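Long-range contacts in thermosome subunit (Methanococcoides burtonii, PDB 3AQ1), which probably binds unfolded proteins and helps them fold in an ATP-dependent manner, as a member of the group II chaperonins: residues E165-L170 against M311-G316; E186-L191 against G296-V301; K277-T282 against T315-S320. All coordinates share one frame; numbering follows the deposited sequence.

Contact 1. Residues E165-L170 against M311-G316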
# COMPACT_ATOMS: atom_id res chain seq x y z
N GLU A 165 15.82 12.61 1.14
CA GLU A 165 15.06 13.81 0.80
C GLU A 165 13.64 13.49 0.36
O GLU A 165 13.37 12.43 -0.21
CB GLU A 165 15.75 14.62 -0.30
CG GLU A 165 17.11 15.16 0.07
CD GLU A 165 17.83 15.77 -1.12
OE1 GLU A 165 18.78 15.15 -1.65
OE2 GLU A 165 17.43 16.87 -1.53
N LEU A 166 12.74 14.43 0.62
CA LEU A 166 11.40 14.36 0.08
C LEU A 166 11.27 15.43 -0.99
O LEU A 166 11.10 16.61 -0.68
CB LEU A 166 10.38 14.58 1.18
CG LEU A 166 9.28 13.52 1.20
CD1 LEU A 166 9.91 12.17 1.51
CD2 LEU A 166 8.22 13.88 2.21
N ILE A 167 11.37 15.03 -2.25
CA ILE A 167 11.24 15.96 -3.35
C ILE A 167 9.80 16.10 -3.78
O ILE A 167 9.12 15.10 -4.00
CB ILE A 167 12.04 15.50 -4.57
CG1 ILE A 167 13.54 15.59 -4.28
CG2 ILE A 167 11.65 16.30 -5.80
CD1 ILE A 167 13.91 16.68 -3.32
N ASP A 168 9.33 17.34 -3.90
CA ASP A 168 7.95 17.61 -4.27
C ASP A 168 7.81 17.67 -5.77
O ASP A 168 7.68 18.73 -6.35
CB ASP A 168 7.44 18.90 -3.62
CG ASP A 168 6.97 18.67 -2.19
OD1 ASP A 168 6.12 17.77 -1.97
OD2 ASP A 168 7.45 19.39 -1.29
N GLY A 169 7.81 16.50 -6.37
CA GLY A 169 7.74 16.33 -7.80
C GLY A 169 8.13 14.91 -8.16
O GLY A 169 7.67 13.97 -7.53
N LEU A 170 9.02 14.77 -9.14
CA LEU A 170 9.42 13.48 -9.69
C LEU A 170 10.87 13.55 -10.12
O LEU A 170 11.23 14.42 -10.90
CB LEU A 170 8.55 13.15 -10.91
CG LEU A 170 8.82 11.82 -11.59
CD1 LEU A 170 8.50 10.69 -10.65
CD2 LEU A 170 8.01 11.68 -12.87
N MET A 311 21.11 14.02 -12.41
CA MET A 311 19.72 13.56 -12.48
C MET A 311 18.72 14.64 -12.98
O MET A 311 19.00 15.84 -12.93
CB MET A 311 19.28 13.00 -11.13
CG MET A 311 19.85 11.61 -10.83
SD MET A 311 18.97 10.68 -9.55
CE MET A 311 19.14 11.78 -8.14
N THR A 312 17.56 14.20 -13.46
CA THR A 312 16.56 15.15 -13.94
C THR A 312 15.39 15.37 -12.96
O THR A 312 14.59 14.47 -12.76
CB THR A 312 15.99 14.74 -15.29
OG1 THR A 312 17.02 14.84 -16.28
CG2 THR A 312 14.87 15.67 -15.69
N TYR A 313 15.32 16.56 -12.36
CA TYR A 313 14.23 16.92 -11.45
C TYR A 313 13.04 17.60 -12.17
O TYR A 313 13.21 18.59 -12.89
CB TYR A 313 14.75 17.85 -10.34
CG TYR A 313 15.71 17.22 -9.35
CD1 TYR A 313 15.36 17.09 -8.01
CD2 TYR A 313 16.97 16.77 -9.74
CE1 TYR A 313 16.22 16.53 -7.09
CE2 TYR A 313 17.84 16.20 -8.82
CZ TYR A 313 17.46 16.09 -7.51
OH TYR A 313 18.33 15.53 -6.60
N VAL A 314 11.84 17.07 -11.97
CA VAL A 314 10.61 17.65 -12.50
C VAL A 314 9.71 18.08 -11.34
O VAL A 314 8.97 17.29 -10.80
CB VAL A 314 9.87 16.63 -13.38
CG1 VAL A 314 8.64 17.24 -13.98
CG2 VAL A 314 10.78 16.12 -14.47
N THR A 315 9.80 19.35 -10.94
CA THR A 315 9.06 19.86 -9.79
C THR A 315 7.96 20.86 -10.18
O THR A 315 7.88 21.32 -11.31
CB THR A 315 10.00 20.57 -8.80
OG1 THR A 315 10.64 21.66 -9.44
CG2 THR A 315 11.06 19.63 -8.33
N GLY A 316 7.12 21.20 -9.21
CA GLY A 316 6.00 22.10 -9.45
C GLY A 316 4.98 21.57 -10.43
O GLY A 316 4.31 22.35 -11.08
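I167 CG1 and Y313 CG each stand anti to their own carbonyl carbon, beside the backbone N (chi1 -69° and -68°), and the two side chains cross at about a right angle. I167 CG1 meets the rim of the ring, near its plane, 4.0 Å from Y313 CE1; an aliphatic branch suits this carbon edge. Next to them G169 and T315 form an antiparallel non-hydrogen-bonded pair, their CA atoms 4.3 Å apart. A CB on G169 would run into V314 O and T315 CA, so glycine fits here. L170 and V314 form the neighbouring hydrogen-bonded pair: V314 N donates to L170 O at 2.9 Å, and L170 N returns a more bent bond to V314 O at 3.0 Å. Their side chains share a face that helix 269-279 covers, L275 touching both, which suits leucine and valine. D168 is the centre of an inverse gamma turn, and its O lies 3.8 Å from T315 CB. The turn hands the chain from strand 165-167, in one mixed sheet, to strand 169-172, which pairs antiparallel with 310-317 in another, consistent with the passage between intermediate and apical domains of group II chaperonins.

Contact 2. Residues E186-L191 against G296-V301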
# COMPACT_ATOMS: atom_id res chain seq x y z
N GLU A 186 12.07 26.70 -17.09
CA GLU A 186 10.90 27.16 -16.35
C GLU A 186 9.66 27.03 -17.23
O GLU A 186 9.75 27.09 -18.45
CB GLU A 186 11.10 28.59 -15.87
CG GLU A 186 12.24 28.74 -14.89
CD GLU A 186 12.48 30.18 -14.47
OE1 GLU A 186 11.75 31.10 -14.94
OE2 GLU A 186 13.42 30.39 -13.67
N ASN A 187 8.51 26.85 -16.60
CA ASN A 187 7.29 26.58 -17.34
C ASN A 187 7.57 25.60 -18.43
O ASN A 187 7.51 25.93 -19.61
CB ASN A 187 6.74 27.87 -17.94
CG ASN A 187 6.57 28.93 -16.93
OD1 ASN A 187 5.95 28.71 -15.88
ND2 ASN A 187 7.13 30.11 -17.20
N ALA A 188 7.90 24.39 -18.03
CA ALA A 188 8.21 23.34 -18.99
C ALA A 188 6.93 22.92 -19.69
O ALA A 188 5.86 22.88 -19.09
CB ALA A 188 8.86 22.17 -18.28
N LYS A 189 7.05 22.62 -20.97
CA LYS A 189 5.96 22.03 -21.72
C LYS A 189 6.48 20.70 -22.19
O LYS A 189 7.43 20.64 -22.97
CB LYS A 189 5.57 22.91 -22.89
CG LYS A 189 5.19 24.30 -22.47
CD LYS A 189 3.96 24.28 -21.59
CE LYS A 189 3.75 25.61 -20.89
NZ LYS A 189 2.39 25.68 -20.33
N ILE A 190 5.89 19.62 -21.70
CA ILE A 190 6.52 18.32 -21.76
C ILE A 190 5.88 17.39 -22.76
O ILE A 190 4.65 17.21 -22.78
CB ILE A 190 6.48 17.66 -20.38
CG1 ILE A 190 7.30 18.50 -19.41
CG2 ILE A 190 6.98 16.22 -20.47
CD1 ILE A 190 6.90 18.31 -17.99
N LEU A 191 6.72 16.79 -23.60
CA LEU A 191 6.28 15.82 -24.59
C LEU A 191 6.83 14.44 -24.21
O LEU A 191 8.02 14.29 -23.96
CB LEU A 191 6.78 16.24 -25.98
CG LEU A 191 6.46 15.37 -27.20
CD1 LEU A 191 5.00 15.48 -27.57
CD2 LEU A 191 7.34 15.74 -28.39
N GLY A 296 2.21 17.97 -21.69
CA GLY A 296 2.06 18.15 -20.26
C GLY A 296 2.79 19.39 -19.79
O GLY A 296 3.49 20.04 -20.56
N THR A 297 2.63 19.72 -18.51
CA THR A 297 3.28 20.89 -17.96
C THR A 297 3.90 20.62 -16.60
O THR A 297 3.41 19.79 -15.84
CB THR A 297 2.27 22.05 -17.77
OG1 THR A 297 1.37 21.71 -16.71
CG2 THR A 297 1.49 22.30 -19.03
N ALA A 298 4.95 21.35 -16.28
CA ALA A 298 5.59 21.29 -14.98
C ALA A 298 6.21 22.63 -14.65
O ALA A 298 6.80 23.26 -15.51
CB ALA A 298 6.67 20.21 -14.98
N GLY A 299 6.11 23.06 -13.41
CA GLY A 299 6.77 24.29 -13.00
C GLY A 299 8.22 24.39 -13.45
O GLY A 299 8.67 25.44 -13.91
N LEU A 300 8.95 23.29 -13.31
CA LEU A 300 10.38 23.32 -13.54
C LEU A 300 10.95 21.95 -13.92
O LEU A 300 10.61 20.94 -13.34
CB LEU A 300 11.10 23.85 -12.29
CG LEU A 300 12.64 23.91 -12.26
CD1 LEU A 300 13.17 24.84 -13.33
CD2 LEU A 300 13.13 24.35 -10.89
N VAL A 301 11.81 21.94 -14.92
CA VAL A 301 12.59 20.77 -15.25
C VAL A 301 14.05 21.18 -15.28
O VAL A 301 14.41 22.09 -16.02
CB VAL A 301 12.18 20.19 -16.59
CG1 VAL A 301 13.24 19.19 -17.07
CG2 VAL A 301 10.81 19.55 -16.48
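I190 and G296 exchange the two shortest bonds of this contact: I190 N donates to G296 O at 2.7 Å and nearly straight (174° at the hydrogen), and G296 N donates to I190 O at 2.8 Å. I190 N stands above the plane of the G296 carbonyl, whereas G296 N lies in that of I190. Two residues earlier, A188 N reaches A298 O at 3.0 Å, but the return bond from A298 N to A188 O is weak. Between these antiparallel hydrogen-bonded pairs sit K189 and T297, a non-hydrogen-bonded pair in which K189 CA approaches G296 O and T297 CA approaches A188 O through CA-H...O contacts. At the far end N187 N bonds to G299 O where both chains turn a corner, and G299 with L300 forms a classic beta bulge opposite T315.

The two faces differ in character. On the buried one, I190 CD1 touches A298 CB at 3.6 Å, and A188 CB touches V301 CG2 at 3.7 Å; V241 of the adjoining strand 241-244 touches A188, I190 and V301. Alanine on both strands leaves room for the longer isoleucine and valine branches. On the other face K189 and T297 run alongside each other in the same direction, with K189 NZ 3.7 Å from T297 CG2. A long, flexible lysine suits this exposed position. The chemistry implies a sheet held by backbone bonds and packed with apolar side chains, small and branched, on one side, while the charged residues E186 and K189 stay on the solvent side.

Contact 3. Residues K277-T282 against T315-S320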
# COMPACT_ATOMS: atom_id res chain seq x y z
N LYS A 277 1.35 10.84 -15.56
CA LYS A 277 0.38 11.14 -14.51
C LYS A 277 0.61 12.48 -13.82
O LYS A 277 -0.34 13.25 -13.64
CB LYS A 277 0.29 10.00 -13.47
CG LYS A 277 -0.30 8.70 -14.01
CD LYS A 277 0.14 7.51 -13.13
CE LYS A 277 -0.16 6.17 -13.80
NZ LYS A 277 0.63 5.06 -13.19
N VAL A 278 1.86 12.76 -13.42
CA VAL A 278 2.14 14.04 -12.76
C VAL A 278 2.11 15.27 -13.67
O VAL A 278 1.78 16.34 -13.19
CB VAL A 278 3.45 14.06 -11.91
CG1 VAL A 278 3.41 13.01 -10.84
CG2 VAL A 278 4.67 13.90 -12.77
N THR A 279 2.43 15.12 -14.96
CA THR A 279 2.48 16.28 -15.86
C THR A 279 1.28 16.47 -16.75
O THR A 279 1.08 17.55 -17.27
CB THR A 279 3.68 16.27 -16.81
OG1 THR A 279 3.48 15.27 -17.82
CG2 THR A 279 4.98 16.03 -16.08
N GLY A 280 0.51 15.41 -16.97
CA GLY A 280 -0.66 15.49 -17.83
C GLY A 280 -0.35 15.19 -19.29
O GLY A 280 -1.22 15.24 -20.16
N ALA A 281 0.92 14.89 -19.55
CA ALA A 281 1.33 14.57 -20.90
C ALA A 281 0.70 13.28 -21.37
O ALA A 281 0.42 12.40 -20.58
CB ALA A 281 2.83 14.47 -20.99
N THR A 282 0.47 13.19 -22.67
CA THR A 282 -0.03 11.97 -23.27
C THR A 282 1.08 11.30 -24.04
O THR A 282 1.63 11.86 -24.98
CB THR A 282 -1.24 12.24 -24.18
OG1 THR A 282 -2.21 13.00 -23.45
CG2 THR A 282 -1.86 10.93 -24.64
N THR A 315 9.80 19.35 -10.94
CA THR A 315 9.06 19.86 -9.79
C THR A 315 7.96 20.86 -10.18
O THR A 315 7.88 21.32 -11.31
CB THR A 315 10.00 20.57 -8.80
OG1 THR A 315 10.64 21.66 -9.44
CG2 THR A 315 11.06 19.63 -8.33
N GLY A 316 7.12 21.20 -9.21
CA GLY A 316 6.00 22.10 -9.45
C GLY A 316 4.98 21.57 -10.43
O GLY A 316 4.31 22.35 -11.08
N CYS A 317 4.86 20.24 -10.53
CA CYS A 317 4.06 19.62 -11.59
C CYS A 317 2.58 19.91 -11.47
O CYS A 317 2.08 20.18 -10.38
CB CYS A 317 4.27 18.11 -11.64
SG CYS A 317 5.77 17.57 -12.43
N GLN A 318 1.93 19.84 -12.63
CA GLN A 318 0.51 20.13 -12.84
C GLN A 318 -0.39 19.62 -11.71
O GLN A 318 -0.71 20.37 -10.77
CB GLN A 318 0.09 19.54 -14.20
CG GLN A 318 -1.38 19.74 -14.57
CD GLN A 318 -1.68 19.43 -16.04
OE1 GLN A 318 -0.77 19.30 -16.87
NE2 GLN A 318 -2.97 19.31 -16.37
N ASN A 319 -0.79 18.36 -11.81
CA ASN A 319 -1.61 17.72 -10.77
C ASN A 319 -0.79 16.76 -9.92
O ASN A 319 -0.90 15.54 -10.04
CB ASN A 319 -2.80 16.99 -11.39
CG ASN A 319 -3.97 17.93 -11.69
OD1 ASN A 319 -4.58 18.48 -10.77
ND2 ASN A 319 -4.27 18.11 -12.97
N SER A 320 0.05 17.31 -9.06
CA SER A 320 0.93 16.48 -8.27
C SER A 320 0.61 16.55 -6.78
O SER A 320 0.76 17.59 -6.13
CB SER A 320 2.40 16.84 -8.50
OG SER A 320 2.79 17.98 -7.75
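V278, T279 and C317 meet where the C-terminal end of helix 269-279, finished by an ST turn, packs against the chain just past the corner at G316, at the end of strand 310-317. The thiol of C317 carries the apolar part of the contact. With SG anti to its carbonyl carbon (chi1 -78°), the sulphur lies 3.8 Å from V278 CG2 and 4.0 Å from T279 CG2, one methyl from each of two successive helix residues. A compact sulphur suits a buried place between branched side chains. V278 O lies 3.4 Å from C317 CB, and the backbone N atoms of Q318 and N319 follow at 3.5 Å each. Q318 CB also rests beside the last helical carbonyls, 3.8 Å from T279 O.

The hydrogen bonds of T279 OG1 hold its methyl in place. OG1 sits between the backbone N and carbonyl carbon (chi1 73°), and accepts from A281 N at 3.1 Å while also bonding to L275 O one turn back. CG2, anti to the carbonyl carbon, then touches C317 SG and I190 of strand 184-193, so a threonine serves both the helix end and the apolar packing. An alanine at T279 would probably leave A281 N without the hydroxyl that closes the turn and open a gap beside C317 SG and I190. G280 leaves the helix with positive phi, where a CB would crowd the T279 carbonyl oxygen, so glycine suits the exit. T279 O takes a backbone bond from T297, tying the helix end to strand 296-298. Beyond the turn, A281 packs on L192, and the carbonyl oxygen of A281 is held by a hydrogen bond to OG of S276.

All three contacts are partly buried. Contact 1 has the larger buried share, five of nine touching residues; contact 3 has three buried and three exposed, and contact 2 lies farthest out, about 29 Å between its centre and the chain's against about 22 Å for the others. Contacts 1 and 2 join strands of one sheet, 310-317 neighbouring 300-305, with T315 N probably hydrogen-bonded to L300 O. Contact 3 instead sets a helix end against the chain just past the corner at G316. The strand pairings rest on backbone hydrogen bonds, five in contact 2, one of them weak, and two in contact 1; contact 3 has no clear one and relies on packing of side chains and backbone.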